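Local coordinates for alginate lyase (Aplysia kurodai, PDB 5GMT), which probably cleaves alginate as a polysaccharide lyase of family 14, with a preference for polymannuronate, at residues S26-S29 / T30-H34; S84-S87 / S88-A92. One frame throughout, in Å; residues are numbered along the deposited sequence.

Contact 1: S26-S29 / T30-H34; sequences SHVS and TILGH
Val-28 turns CG1 away from its amide nitrogen (chi1 169°), and Leu-32 carries CG opposite its carbonyl carbon (chi1 -57°), which lays these two side chains next to each other, pointing the same way, with Val-28 CG1 resting 3.8 Å from Leu-32 CD1. Ile-31 sends its CG1 branch back along the first turn instead: CG1 sits 3.5 Å from His-27 O, and its tip, CD1, reaches 4.0 Å from Val-28 CA. That carbonyl of His-27 takes two backbone donors. Ile-31 N bonds to His-27 O at 2.9 Å, in the carbonyl plane, while Thr-30 N adds a weak, bent bond to the same oxygen. One residue on, Leu-32 N reaches Val-28 O over 2.9 Å. On the outer side Thr-30 OG1 lies near CB of His-27, and Ser-29 OG turns off to Lys-36 NZ. Ile-31 is buried against Val-22 and Thr-49, and an alanine here would probably open a gap beside them and leave the His-27 carbonyl less shielded. His-27 holds the N-cap position, Leu-32 is the first residue to leave helical geometry, and between them runs a single-turn alpha-helix, 28-31, laid beside strand 47-50.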
# COMPACT_ATOMS: atom_id res chain seq x y z
N SER A 26 8.45 3.19 23.53
CA SER A 26 7.02 3.04 23.81
C SER A 26 6.22 4.20 23.21
O SER A 26 4.99 4.15 23.17
CB SER A 26 6.75 2.95 25.31
OG SER A 26 7.04 1.65 25.80
N HIS A 27 6.91 5.24 22.75
CA HIS A 27 6.25 6.42 22.18
C HIS A 27 6.07 6.24 20.69
O HIS A 27 7.05 6.16 19.95
CB HIS A 27 7.06 7.70 22.44
CG HIS A 27 7.24 8.03 23.88
ND1 HIS A 27 6.30 8.75 24.59
CD2 HIS A 27 8.23 7.73 24.75
CE1 HIS A 27 6.71 8.88 25.84
NE2 HIS A 27 7.88 8.27 25.96
N VAL A 28 4.81 6.17 20.25
CA VAL A 28 4.54 5.86 18.86
C VAL A 28 5.08 6.97 17.98
O VAL A 28 5.61 6.71 16.90
CB VAL A 28 3.02 5.66 18.59
CG1 VAL A 28 2.73 5.61 17.08
CG2 VAL A 28 2.55 4.37 19.27
N SER A 29 5.02 8.21 18.47
CA SER A 29 5.59 9.31 17.70
C SER A 29 7.09 9.11 17.44
O SER A 29 7.59 9.52 16.39
CB SER A 29 5.37 10.65 18.39
OG SER A 29 5.87 11.69 17.57
N THR A 30 7.79 8.47 18.37
CA THR A 30 9.20 8.19 18.17
C THR A 30 9.40 6.97 17.26
O THR A 30 10.29 6.96 16.41
CB THR A 30 9.92 8.00 19.51
OG1 THR A 30 9.78 9.19 20.30
CG2 THR A 30 11.40 7.73 19.29
N ILE A 31 8.56 5.96 17.44
CA ILE A 31 8.61 4.78 16.56
C ILE A 31 8.51 5.21 15.09
O ILE A 31 9.26 4.73 14.24
CB ILE A 31 7.47 3.79 16.88
CG1 ILE A 31 7.69 3.20 18.29
CG2 ILE A 31 7.40 2.67 15.83
CD1 ILE A 31 6.54 2.35 18.79
N LEU A 32 7.62 6.15 14.82
CA LEU A 32 7.33 6.56 13.45
C LEU A 32 8.18 7.75 13.00
O LEU A 32 7.94 8.31 11.93
CB LEU A 32 5.85 6.92 13.30
CG LEU A 32 4.85 5.85 13.66
CD1 LEU A 32 3.43 6.38 13.42
CD2 LEU A 32 5.13 4.60 12.82
N GLY A 33 9.17 8.13 13.81
CA GLY A 33 9.93 9.35 13.56
C GLY A 33 10.48 9.52 12.16
O GLY A 33 10.31 10.58 11.54
N HIS A 34 11.13 8.49 11.63
CA HIS A 34 11.78 8.61 10.33
C HIS A 34 10.81 8.44 9.16
O HIS A 34 11.23 8.53 8.01
CB HIS A 34 12.93 7.61 10.19
CG HIS A 34 13.81 7.86 9.00
ND1 HIS A 34 14.47 9.06 8.81
CD2 HIS A 34 14.13 7.08 7.94
CE1 HIS A 34 15.16 9.00 7.68
NE2 HIS A 34 14.97 7.81 7.14

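Contact 2: S84-S87 / S88-A92; sequences SAIS and SSVDA
Apolar contact comes first: Ile-86 and Val-90 meet through one methyl each, CG2 to CG2 at 4.0 Å, their side chains crossing at about a right angle. The same Val-90 CG2 also faces a polar neighbour, Ser-87 OG, at 3.3 Å. It gets there because CG2 stands anti to the carbonyl carbon of Val-90, with CG1 taking the place anti to the backbone N (chi1 176°), and because Ser-87 OG is tucked between its own backbone N and carbonyl carbon (chi1 40°). The polar links are made by water. One water donates to Ser-87 O at 2.8 Å and accepts from Val-90 N, also at 2.8 Å, bridging the backbone across the bend. A second joins the two hydroxyls, 2.7 Å from Ser-87 OG and 2.5 Å from Ser-89 OG. Val-90 makes backbone hydrogen bonds with Leu-239, and Ser-88 O accepts one from the Arg-240 side chain. The bend lies in the loop after strand 76-81, Ile-86 resting on Ile-270 and Val-90 on Thr-272, both in strand 261-272; Ala-92 then opens strand 92-102 in one of two antiparallel sheets, consistent with the concanavalin-type beta-sandwich of the family's clan.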
# COMPACT_ATOMS: atom_id res chain seq x y z
N SER A 84 10.90 14.32 3.21
CA SER A 84 11.22 15.62 2.63
C SER A 84 12.12 15.49 1.40
O SER A 84 12.11 16.37 0.54
CB SER A 84 11.89 16.53 3.66
OG SER A 84 13.19 16.07 3.95
N ALA A 85 12.87 14.41 1.31
CA ALA A 85 13.76 14.20 0.16
C ALA A 85 13.03 14.03 -1.17
O ALA A 85 13.63 14.12 -2.25
CB ALA A 85 14.65 13.00 0.40
N ILE A 86 11.72 13.79 -1.12
CA ILE A 86 10.96 13.59 -2.36
C ILE A 86 10.55 14.94 -2.95
O ILE A 86 9.90 15.75 -2.29
CB ILE A 86 9.71 12.73 -2.12
CG1 ILE A 86 10.10 11.38 -1.50
CG2 ILE A 86 8.97 12.49 -3.42
CD1 ILE A 86 8.92 10.47 -1.17
N SER A 87 10.93 15.17 -4.20
CA SER A 87 10.60 16.43 -4.86
C SER A 87 9.12 16.47 -5.24
O SER A 87 8.42 15.46 -5.13
CB SER A 87 11.50 16.64 -6.08
OG SER A 87 11.69 15.43 -6.79
N SER A 88 8.65 17.63 -5.68
CA SER A 88 7.22 17.83 -5.86
C SER A 88 6.71 17.55 -7.28
O SER A 88 5.54 17.80 -7.56
CB SER A 88 6.83 19.26 -5.47
OG SER A 88 7.50 20.18 -6.30
N SER A 89 7.57 17.05 -8.16
CA SER A 89 7.14 16.71 -9.51
C SER A 89 7.65 15.33 -9.93
O SER A 89 8.14 15.15 -11.06
CB SER A 89 7.61 17.78 -10.52
OG SER A 89 9.02 17.81 -10.56
N VAL A 90 7.51 14.36 -9.03
CA VAL A 90 7.95 12.99 -9.30
C VAL A 90 6.86 12.17 -10.00
O VAL A 90 5.77 12.02 -9.47
CB VAL A 90 8.37 12.27 -8.02
CG1 VAL A 90 8.73 10.81 -8.31
CG2 VAL A 90 9.56 12.98 -7.39
N ASP A 91 7.19 11.62 -11.16
CA ASP A 91 6.21 10.89 -11.97
C ASP A 91 6.43 9.38 -11.98
O ASP A 91 5.59 8.61 -12.48
CB ASP A 91 6.22 11.42 -13.40
CG ASP A 91 5.76 12.86 -13.48
OD1 ASP A 91 4.95 13.26 -12.62
OD2 ASP A 91 6.22 13.58 -14.39
N ALA A 92 7.58 8.96 -11.44
CA ALA A 92 7.86 7.53 -11.29
C ALA A 92 8.51 7.26 -9.94
O ALA A 92 9.40 7.98 -9.49
CB ALA A 92 8.75 7.03 -12.43
O HOH W 1 6.21 14.58 -6.58
O HOH W 2 10.50 16.42 -9.03

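How the contacts relate
Contacts 1 and 2 both sit toward the outside of the molecule, their centres 24 Å apart and their nearest atoms about 8 Å apart without touching. Contact 1 is the more buried of the two, with two of its residues enclosed, whereas contact 2 is a surface bend in which Val-90 alone is buried among the residues that touch. They hold different elements: contact 1 packs a helical turn on strand 47-50, and contact 2 leads into strand 92-102 over strand 261-272. All three strands belong to the same antiparallel sheet. Direct backbone hydrogen bonds shape contact 1; contact 2 relies on two bridging waters and one methyl pair.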